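Local structure of beta-agarase D (Zobellia galactanivorans, 4ASM) at residues A[189-199]-A[302-310]; A[226-234]-A[312-320]. The protein cleaves the beta-1,4-linkages of agarose with retention of anomeric configuration, acting as a secreted family 16 glycoside hydrolase, of which this is the catalytic domain. One frame throughout, in Å; residues are numbered along the deposited sequence.

Both contacts belong to the GH16 catalytic domain, a beta-jelly roll, and their centres lie about 15 Å apart. Along the chain the segments alternate: 189-199, 226-234, 302-310, 312-320. Each of the first two is a beta hairpin, and the last two are successive parts of the long loop between helix 291-297 and strand 320-326. One loop is therefore packed first against the hairpin of contact 1 and then against that of contact 2. Arg313 ties the halves together, NH1 probably hydrogen-bonded to Asp304 O while NH2 bonds to Thr270 O. Contact 1 contains Arg192, a likely substrate-binding residue, and both contacts approach strand 159-166, which carries the presumed nucleophile Glu160.

Contact 1 (A[189-199]-A[302-310]); sequences VFIRPPNFKDY and VIDPFNYLN
Tyr308 lies in a groove on the beta hairpin 189-199 of the GH16 jelly roll, while the hairpin returns a bump of its own, Tyr199, to the loop 302-310. The Tyr308 ring meets the strands with its edge: Val189 O and Tyr199 N, partners in the antiparallel ladder, lie in its plane, the carbonyl oxygen 3.6 Å from Tyr308 CD2. Lys197 CB covers one face in a CH-pi contact, 3.7 Å from the centroid of the Tyr308 ring, and Ile191 CG1 fills the corner beside Tyr308 CB. The phenol of Tyr199 swings away from its own backbone N (chi1 177°), which carries it out from the hairpin and over the Pro305 ring. Pro305 CD sits nearly above the centre of the Tyr199 ring, 3.6 Å from its centroid, and the Phe306 ring, its plane turned 87° from that of Tyr199, brings CE2 to Tyr199 CD1.

Val189 is the smaller knob, its two methyls parting between neighbours. CG1 rests 3.7 Å from Leu309 CD1, whereas CG2 abuts the carboxylate of Asp304. That carboxylate reaches past its own type I turn (Asp304 to Asn307) to the next two backbone N-H groups: OD1 accepts from Tyr308 N through its syn lone pair, and OD2 takes Leu309 N, so two bonds fix the backbone from which Tyr308 projects.

No direct hydrogen bond joins the segments; waters make the polar links. One donates to Phe190 O and Tyr308 O, another to Asp198 O and Tyr308 OH. A third stands 2.6 Å from Tyr199 OH and donates to Val302 O.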
loop_
_atom_site.group_PDB
_atom_site.type_symbol
_atom_site.label_atom_id
_atom_site.label_comp_id
_atom_site.label_asym_id
_atom_site.label_seq_id
_atom_site.Cartn_x
_atom_site.Cartn_y
_atom_site.Cartn_z
ATOM N N VAL A 189 -9.755 -1.178 6.683
ATOM C CA VAL A 189 -10.789 -0.390 7.349
ATOM C C VAL A 189 -10.533 -0.446 8.856
ATOM O O VAL A 189 -10.117 -1.481 9.383
ATOM C CB VAL A 189 -12.259 -0.815 6.966
ATOM C CG1 VAL A 189 -12.509 -0.575 5.477
ATOM C CG2 VAL A 189 -12.593 -2.270 7.376
ATOM N N PHE A 190 -10.802 0.670 9.538
ATOM C CA PHE A 190 -10.502 0.783 10.983
ATOM C C PHE A 190 -11.684 1.283 11.774
ATOM O O PHE A 190 -12.430 2.126 11.308
ATOM C CB PHE A 190 -9.379 1.800 11.244
ATOM C CG PHE A 190 -8.061 1.461 10.591
ATOM C CD1 PHE A 190 -7.116 0.689 11.255
ATOM C CD2 PHE A 190 -7.758 1.968 9.321
ATOM C CE1 PHE A 190 -5.878 0.389 10.629
ATOM C CE2 PHE A 190 -6.540 1.688 8.718
ATOM C CZ PHE A 190 -5.611 0.902 9.376
ATOM N N ILE A 191 -11.796 0.786 13.001
ATOM C CA ILE A 191 -12.423 1.573 14.060
ATOM C C ILE A 191 -11.282 2.266 14.792
ATOM O O ILE A 191 -10.301 1.635 15.164
ATOM C CB ILE A 191 -13.207 0.715 15.074
ATOM C CG1 ILE A 191 -14.154 -0.236 14.358
ATOM C CG2 ILE A 191 -14.013 1.636 16.013
ATOM C CD1 ILE A 191 -15.108 -1.009 15.303
ATOM N N ARG A 192 -11.414 3.579 14.970
ATOM C CA ARG A 192 -10.405 4.364 15.668
ATOM C C ARG A 192 -10.520 4.135 17.171
ATOM O O ARG A 192 -11.573 3.695 17.638
ATOM C CB ARG A 192 -10.579 5.865 15.385
ATOM C CG ARG A 192 -10.608 6.320 13.926
ATOM C CD ARG A 192 -9.442 5.776 13.146
ATOM N NE ARG A 192 -8.185 6.010 13.845
ATOM C CZ ARG A 192 -7.054 5.359 13.597
ATOM N NH1 ARG A 192 -6.993 4.422 12.646
ATOM N NH2 ARG A 192 -5.978 5.649 14.316
ATOM N N PRO A 193 -9.452 4.436 17.932
ATOM C CA PRO A 193 -9.624 4.431 19.386
ATOM C C PRO A 193 -10.842 5.266 19.766
ATOM O O PRO A 193 -11.129 6.271 19.103
ATOM C CB PRO A 193 -8.349 5.109 19.876
ATOM C CG PRO A 193 -7.322 4.694 18.866
ATOM C CD PRO A 193 -8.068 4.790 17.558
ATOM N N PRO A 194 -11.532 4.891 20.856
ATOM C CA PRO A 194 -11.147 3.877 21.852
ATOM C C PRO A 194 -11.255 2.400 21.457
ATOM O O PRO A 194 -10.472 1.571 21.958
ATOM C CB PRO A 194 -12.091 4.168 23.024
ATOM C CG PRO A 194 -13.292 4.850 22.420
ATOM C CD PRO A 194 -12.779 5.599 21.215
ATOM N N ASN A 195 -12.216 2.063 20.596
ATOM C CA ASN A 195 -12.457 0.668 20.232
ATOM C C ASN A 195 -11.654 0.267 18.998
ATOM O O ASN A 195 -12.228 -0.124 17.972
ATOM C CB ASN A 195 -13.948 0.410 20.004
ATOM C CG ASN A 195 -14.271 -1.066 19.853
ATOM O OD1 ASN A 195 -13.530 -1.928 20.295
ATOM N ND2 ASN A 195 -15.378 -1.353 19.186
ATOM N N PHE A 196 -10.333 0.378 19.098
ATOM C CA PHE A 196 -9.470 0.201 17.926
ATOM C C PHE A 196 -9.571 -1.202 17.337
ATOM O O PHE A 196 -9.366 -2.208 18.037
ATOM C CB PHE A 196 -8.006 0.510 18.243
ATOM C CG PHE A 196 -7.102 0.343 17.048
ATOM C CD1 PHE A 196 -7.107 1.288 16.033
ATOM C CD2 PHE A 196 -6.312 -0.794 16.913
ATOM C CE1 PHE A 196 -6.290 1.137 14.920
ATOM C CE2 PHE A 196 -5.492 -0.957 15.788
ATOM C CZ PHE A 196 -5.500 0.018 14.793
ATOM N N LYS A 197 -9.869 -1.242 16.038
ATOM C CA LYS A 197 -9.890 -2.489 15.263
ATOM C C LYS A 197 -9.364 -2.214 13.863
ATOM O O LYS A 197 -9.589 -1.141 13.309
ATOM C CB LYS A 197 -11.304 -3.056 15.170
ATOM C CG LYS A 197 -11.906 -3.386 16.518
ATOM C CD LYS A 197 -13.189 -4.156 16.399
ATOM C CE LYS A 197 -13.791 -4.407 17.773
ATOM N NZ LYS A 197 -12.999 -5.374 18.562
ATOM N N ASP A 198 -8.684 -3.215 13.303
ATOM C CA ASP A 198 -8.045 -3.093 11.994
ATOM C C ASP A 198 -8.379 -4.331 11.166
ATOM O O ASP A 198 -8.130 -5.448 11.598
ATOM C CB ASP A 198 -6.534 -2.975 12.223
ATOM C CG ASP A 198 -5.728 -2.856 10.931
ATOM O OD1 ASP A 198 -6.313 -2.751 9.841
ATOM O OD2 ASP A 198 -4.487 -2.866 11.023
ATOM N N TYR A 199 -8.985 -4.120 10.002
ATOM C CA TYR A 199 -9.177 -5.194 9.022
ATOM C C TYR A 199 -8.408 -4.921 7.722
ATOM O O TYR A 199 -8.432 -3.815 7.210
ATOM C CB TYR A 199 -10.654 -5.366 8.674
ATOM C CG TYR A 199 -10.820 -6.416 7.606
ATOM C CD1 TYR A 199 -10.742 -7.763 7.937
ATOM C CD2 TYR A 199 -10.997 -6.060 6.268
ATOM C CE1 TYR A 199 -10.845 -8.760 6.965
ATOM C CE2 TYR A 199 -11.106 -7.045 5.269
ATOM C CZ TYR A 199 -11.030 -8.392 5.638
ATOM O OH TYR A 199 -11.157 -9.380 4.687
ATOM N N VAL A 302 -15.916 -8.450 1.541
ATOM C CA VAL A 302 -14.459 -8.487 1.424
ATOM C C VAL A 302 -13.875 -7.087 1.628
ATOM O O VAL A 302 -12.664 -6.907 1.606
ATOM C CB VAL A 302 -13.984 -9.087 0.068
ATOM C CG1 VAL A 302 -14.357 -10.564 -0.025
ATOM C CG2 VAL A 302 -14.523 -8.312 -1.128
ATOM N N ILE A 303 -14.750 -6.100 1.818
ATOM C CA ILE A 303 -14.335 -4.727 2.141
ATOM C C ILE A 303 -14.290 -4.523 3.658
ATOM O O ILE A 303 -13.256 -4.163 4.209
ATOM C CB ILE A 303 -15.271 -3.661 1.488
ATOM C CG1 ILE A 303 -15.353 -3.814 -0.044
ATOM C CG2 ILE A 303 -14.843 -2.223 1.882
ATOM C CD1 ILE A 303 -14.036 -3.785 -0.796
ATOM N N ASP A 304 -15.417 -4.800 4.323
ATOM C CA ASP A 304 -15.597 -4.524 5.752
ATOM C C ASP A 304 -16.458 -5.656 6.348
ATOM O O ASP A 304 -17.650 -5.449 6.630
ATOM C CB ASP A 304 -16.294 -3.163 5.891
ATOM C CG ASP A 304 -16.437 -2.704 7.331
ATOM O OD1 ASP A 304 -15.770 -3.286 8.200
ATOM O OD2 ASP A 304 -17.215 -1.740 7.548
ATOM N N PRO A 305 -15.882 -6.866 6.499
ATOM C CA PRO A 305 -16.685 -8.024 6.931
ATOM C C PRO A 305 -17.279 -7.854 8.314
ATOM O O PRO A 305 -18.302 -8.485 8.607
ATOM C CB PRO A 305 -15.673 -9.193 6.925
ATOM C CG PRO A 305 -14.312 -8.550 6.970
ATOM C CD PRO A 305 -14.486 -7.234 6.222
ATOM N N PHE A 306 -16.636 -7.042 9.156
ATOM C CA PHE A 306 -17.048 -6.866 10.565
ATOM C C PHE A 306 -17.735 -5.523 10.870
ATOM O O PHE A 306 -17.927 -5.186 12.039
ATOM C CB PHE A 306 -15.863 -7.135 11.487
ATOM C CG PHE A 306 -15.126 -8.390 11.146
ATOM C CD1 PHE A 306 -15.807 -9.601 11.061
ATOM C CD2 PHE A 306 -13.767 -8.372 10.871
ATOM C CE1 PHE A 306 -15.138 -10.788 10.715
ATOM C CE2 PHE A 306 -13.087 -9.558 10.530
ATOM C CZ PHE A 306 -13.774 -10.769 10.475
ATOM N N ASN A 307 -18.094 -4.787 9.823
ATOM C CA ASN A 307 -18.897 -3.568 9.947
ATOM C C ASN A 307 -18.197 -2.478 10.738
ATOM O O ASN A 307 -18.840 -1.699 11.467
ATOM C CB ASN A 307 -20.265 -3.887 10.568
ATOM C CG ASN A 307 -21.270 -2.790 10.335
ATOM O OD1 ASN A 307 -21.262 -2.133 9.298
ATOM N ND2 ASN A 307 -22.150 -2.569 11.317
ATOM N N TYR A 308 -16.876 -2.398 10.583
ATOM C CA TYR A 308 -16.086 -1.393 11.309
ATOM C C TYR A 308 -16.503 0.033 10.934
ATOM O O TYR A 308 -16.425 0.954 11.767
ATOM C CB TYR A 308 -14.592 -1.573 11.011
ATOM C CG TYR A 308 -13.949 -2.789 11.636
ATOM C CD1 TYR A 308 -14.654 -3.626 12.514
ATOM C CD2 TYR A 308 -12.626 -3.126 11.325
ATOM C CE1 TYR A 308 -14.040 -4.763 13.069
ATOM C CE2 TYR A 308 -12.019 -4.224 11.854
ATOM C CZ TYR A 308 -12.717 -5.059 12.734
ATOM O OH TYR A 308 -12.053 -6.150 13.229
ATOM N N LEU A 309 -16.919 0.233 9.686
ATOM C CA LEU A 309 -17.267 1.570 9.178
ATOM C C LEU A 309 -18.705 1.964 9.503
ATOM O O LEU A 309 -19.086 3.149 9.369
ATOM C CB LEU A 309 -17.023 1.681 7.665
ATOM C CG LEU A 309 -15.600 1.361 7.188
ATOM C CD1 LEU A 309 -15.506 1.560 5.691
ATOM C CD2 LEU A 309 -14.549 2.224 7.937
ATOM N N ASN A 310 -19.501 0.964 9.887
ATOM C CA ASN A 310 -20.942 1.144 10.102
ATOM C C ASN A 310 -21.598 2.008 9.017
ATOM O O ASN A 310 -22.369 2.934 9.322
ATOM C CB ASN A 310 -21.213 1.727 11.497
ATOM C CG ASN A 310 -22.656 1.541 11.920
ATOM O OD1 ASN A 310 -23.314 0.586 11.512
ATOM N ND2 ASN A 310 -23.155 2.460 12.740
HETATM O O HOH W 1 -14.822 3.316 11.756
HETATM O O HOH W 2 -10.033 -7.536 11.784
HETATM O O HOH W 3 -10.705 -8.769 2.238
#

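Contact 2 (A[226-234]-A[312-320]); sequences NWVSPTRLE and GRKFSKEMD
Pro230 O receives the backbone N-H of Phe315 at 2.9 Å, on a lone pair in the carbonyl plane and with a fairly straight N-H...O angle of 161°. This bond fastens the turn of a beta hairpin of the GH16 jelly roll, strands 220-229 and 232-237, to the loop 312-320. The turn is itself braced by an ST turn, in which Ser229 OG accepts from Thr231 N. Beside the bond, Pro230 CB packs 3.7 Å from Lys314 CB.

Phe315 then turns its side chain to the hairpin. With CG anti to the carbonyl carbon (chi1 -61°), the ring reaches Leu233, whose CD1 is 3.9 Å from Phe315 CE2, and lies oblique to Trp227, the planes of the phenyl and the five-membered ring at 77°. Phe315 CB approaches the indole obliquely, 3.8 Å from Trp227 CZ2. Ile161 of strand 159-166 touches Trp227, Phe315 and Met319 alike, so this apolar cluster backs the strand that carries the presumed nucleophile Glu160; the side chain of Met319 comes within about 6 Å of that of Glu160.

Within the hairpin, away from the 312-320 loop, Arg232 grips Glu234 side-on: NE and NH2 both bind Glu234 OE2, while Asn226 ND2 bonds to OE1. Arg232 NH1 has a second salt bridge, to Asp246.

The six-membered ring of Trp227 makes a Met-aromatic contact with Met319, whose SD lies obliquely 4.6 Å from its centroid and whose CE approaches Trp227 CH2. Lys317 O, buried here without a hydrogen-bond partner, meets the indole edge in plane, 3.3 Å from Trp227 CH2.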
loop_
_atom_site.group_PDB
_atom_site.type_symbol
_atom_site.label_atom_id
_atom_site.label_comp_id
_atom_site.label_asym_id
_atom_site.label_seq_id
_atom_site.Cartn_x
_atom_site.Cartn_y
_atom_site.Cartn_z
ATOM N N ASN A 226 -7.337 0.760 -9.548
ATOM C CA ASN A 226 -8.496 1.455 -10.088
ATOM C C ASN A 226 -9.578 1.371 -9.027
ATOM O O ASN A 226 -10.106 0.283 -8.732
ATOM C CB ASN A 226 -8.941 0.829 -11.416
ATOM C CG ASN A 226 -10.080 1.605 -12.081
ATOM O OD1 ASN A 226 -10.267 2.799 -11.838
ATOM N ND2 ASN A 226 -10.864 0.907 -12.907
ATOM N N TRP A 227 -9.842 2.514 -8.387
ATOM C CA TRP A 227 -10.869 2.620 -7.365
ATOM C C TRP A 227 -12.146 3.011 -8.096
ATOM O O TRP A 227 -12.350 4.169 -8.484
ATOM C CB TRP A 227 -10.439 3.633 -6.302
ATOM C CG TRP A 227 -11.417 3.848 -5.199
ATOM C CD1 TRP A 227 -12.541 3.114 -4.914
ATOM C CD2 TRP A 227 -11.335 4.868 -4.196
ATOM N NE1 TRP A 227 -13.173 3.637 -3.805
ATOM C CE2 TRP A 227 -12.453 4.717 -3.355
ATOM C CE3 TRP A 227 -10.423 5.901 -3.938
ATOM C CZ2 TRP A 227 -12.681 5.562 -2.271
ATOM C CZ3 TRP A 227 -10.654 6.735 -2.892
ATOM C CH2 TRP A 227 -11.767 6.561 -2.055
ATOM N N VAL A 228 -12.966 2.001 -8.352
ATOM C CA VAL A 228 -14.081 2.108 -9.281
ATOM C C VAL A 228 -15.292 2.751 -8.615
ATOM O O VAL A 228 -15.974 3.606 -9.216
ATOM C CB VAL A 228 -14.458 0.695 -9.813
ATOM C CG1 VAL A 228 -15.706 0.748 -10.711
ATOM C CG2 VAL A 228 -13.301 0.133 -10.578
ATOM N N SER A 229 -15.555 2.345 -7.378
ATOM C CA SER A 229 -16.795 2.685 -6.707
ATOM C C SER A 229 -16.612 2.481 -5.218
ATOM O O SER A 229 -15.541 2.057 -4.780
ATOM C CB SER A 229 -17.897 1.759 -7.222
ATOM O OG SER A 229 -17.680 0.454 -6.698
ATOM N N PRO A 230 -17.654 2.744 -4.423
ATOM C CA PRO A 230 -17.566 2.402 -2.997
ATOM C C PRO A 230 -17.221 0.934 -2.706
ATOM O O PRO A 230 -16.751 0.615 -1.620
ATOM C CB PRO A 230 -18.972 2.734 -2.477
ATOM C CG PRO A 230 -19.425 3.835 -3.375
ATOM C CD PRO A 230 -18.915 3.446 -4.740
ATOM N N THR A 231 -17.411 0.058 -3.685
ATOM C CA THR A 231 -17.418 -1.335 -3.351
ATOM C C THR A 231 -16.482 -2.156 -4.280
ATOM O O THR A 231 -16.335 -3.362 -4.111
ATOM C CB THR A 231 -18.938 -1.668 -3.305
ATOM O OG1 THR A 231 -19.399 -2.038 -1.985
ATOM C CG2 THR A 231 -19.420 -2.421 -4.431
ATOM N N ARG A 232 -15.770 -1.477 -5.183
ATOM C CA ARG A 232 -14.914 -2.190 -6.162
ATOM C C ARG A 232 -13.525 -1.581 -6.348
ATOM O O ARG A 232 -13.402 -0.372 -6.607
ATOM C CB ARG A 232 -15.600 -2.356 -7.525
ATOM C CG ARG A 232 -14.763 -3.144 -8.563
ATOM C CD ARG A 232 -15.579 -3.342 -9.817
ATOM N NE ARG A 232 -14.847 -3.860 -10.978
ATOM C CZ ARG A 232 -15.166 -4.964 -11.660
ATOM N NH1 ARG A 232 -16.164 -5.749 -11.253
ATOM N NH2 ARG A 232 -14.466 -5.285 -12.744
ATOM N N LEU A 233 -12.511 -2.449 -6.240
ATOM C CA LEU A 233 -11.095 -2.107 -6.474
ATOM C C LEU A 233 -10.512 -3.071 -7.480
ATOM O O LEU A 233 -10.797 -4.265 -7.412
ATOM C CB LEU A 233 -10.268 -2.265 -5.198
ATOM C CG LEU A 233 -10.706 -1.539 -3.930
ATOM C CD1 LEU A 233 -9.799 -1.886 -2.736
ATOM C CD2 LEU A 233 -10.764 -0.020 -4.162
ATOM N N GLU A 234 -9.667 -2.563 -8.381
ATOM C CA GLU A 234 -8.960 -3.426 -9.330
ATOM C C GLU A 234 -7.476 -3.115 -9.234
ATOM O O GLU A 234 -7.110 -1.934 -9.149
ATOM C CB GLU A 234 -9.423 -3.160 -10.752
ATOM C CG GLU A 234 -10.914 -3.382 -10.992
ATOM C CD GLU A 234 -11.439 -2.693 -12.241
ATOM O OE1 GLU A 234 -10.662 -2.012 -12.945
ATOM O OE2 GLU A 234 -12.649 -2.861 -12.518
ATOM N N GLY A 312 -22.594 0.607 5.590
ATOM C CA GLY A 312 -22.976 -0.194 4.430
ATOM C C GLY A 312 -21.799 -0.943 3.821
ATOM O O GLY A 312 -21.915 -1.448 2.702
ATOM N N ARG A 313 -20.687 -1.006 4.568
ATOM C CA ARG A 313 -19.497 -1.835 4.247
ATOM C C ARG A 313 -18.889 -1.398 2.924
ATOM O O ARG A 313 -18.694 -2.187 1.992
ATOM C CB ARG A 313 -19.854 -3.321 4.252
ATOM C CG ARG A 313 -20.443 -3.745 5.573
ATOM C CD ARG A 313 -21.077 -5.115 5.438
ATOM N NE ARG A 313 -21.926 -5.447 6.579
ATOM C CZ ARG A 313 -21.513 -6.005 7.713
ATOM N NH1 ARG A 313 -20.238 -6.310 7.924
ATOM N NH2 ARG A 313 -22.406 -6.275 8.666
ATOM N N LYS A 314 -18.579 -0.114 2.859
ATOM C CA LYS A 314 -18.143 0.477 1.615
ATOM C C LYS A 314 -17.177 1.620 1.895
ATOM O O LYS A 314 -17.147 2.179 3.002
ATOM C CB LYS A 314 -19.352 0.953 0.797
ATOM C CG LYS A 314 -20.184 2.069 1.440
ATOM C CD LYS A 314 -21.354 2.458 0.529
ATOM C CE LYS A 314 -22.596 1.648 0.836
ATOM N NZ LYS A 314 -23.573 1.654 -0.290
ATOM N N PHE A 315 -16.382 1.947 0.887
ATOM C CA PHE A 315 -15.564 3.139 0.937
ATOM C C PHE A 315 -16.469 4.344 0.681
ATOM O O PHE A 315 -17.433 4.279 -0.097
ATOM C CB PHE A 315 -14.456 3.049 -0.108
ATOM C CG PHE A 315 -13.524 1.882 0.093
ATOM C CD1 PHE A 315 -12.644 1.853 1.183
ATOM C CD2 PHE A 315 -13.517 0.816 -0.805
ATOM C CE1 PHE A 315 -11.778 0.780 1.374
ATOM C CE2 PHE A 315 -12.647 -0.281 -0.624
ATOM C CZ PHE A 315 -11.771 -0.287 0.492
ATOM N N SER A 316 -16.179 5.443 1.346
ATOM C CA SER A 316 -17.040 6.604 1.215
ATOM C C SER A 316 -16.289 7.913 1.372
ATOM O O SER A 316 -16.896 8.978 1.266
ATOM C CB SER A 316 -18.170 6.528 2.249
ATOM O OG SER A 316 -17.676 6.513 3.573
ATOM N N LYS A 317 -14.983 7.844 1.641
ATOM C CA LYS A 317 -14.223 9.053 1.976
ATOM C C LYS A 317 -13.059 9.298 1.029
ATOM O O LYS A 317 -12.347 8.352 0.641
ATOM C CB LYS A 317 -13.712 8.970 3.414
ATOM C CG LYS A 317 -14.860 9.020 4.442
ATOM C CD LYS A 317 -14.418 8.616 5.846
ATOM C CE LYS A 317 -15.570 8.780 6.839
ATOM N NZ LYS A 317 -15.201 8.301 8.200
ATOM N N GLU A 318 -12.858 10.561 0.653
ATOM C CA GLU A 318 -11.641 10.950 -0.061
ATOM C C GLU A 318 -10.400 10.580 0.765
ATOM O O GLU A 318 -10.426 10.529 2.011
ATOM C CB GLU A 318 -11.611 12.441 -0.437
ATOM C CG GLU A 318 -11.503 13.370 0.755
ATOM C CD GLU A 318 -11.377 14.837 0.385
ATOM O OE1 GLU A 318 -11.302 15.156 -0.819
ATOM O OE2 GLU A 318 -11.334 15.649 1.339
ATOM N N MET A 319 -9.307 10.344 0.049
ATOM C CA MET A 319 -8.087 9.818 0.647
ATOM C C MET A 319 -6.829 10.585 0.241
ATOM O O MET A 319 -6.748 11.122 -0.863
ATOM C CB MET A 319 -7.926 8.341 0.279
ATOM C CG MET A 319 -9.058 7.481 0.823
ATOM S SD MET A 319 -8.728 5.740 0.506
ATOM C CE MET A 319 -10.314 5.083 1.053
ATOM N N ASP A 320 -5.878 10.673 1.172
ATOM C CA ASP A 320 -4.539 11.171 0.883
ATOM C C ASP A 320 -3.689 10.093 0.242
ATOM O O ASP A 320 -3.702 8.938 0.679
ATOM C CB ASP A 320 -3.845 11.586 2.182
ATOM C CG ASP A 320 -4.586 12.703 2.908
ATOM O OD1 ASP A 320 -4.916 13.711 2.245
ATOM O OD2 ASP A 320 -4.820 12.571 4.124
#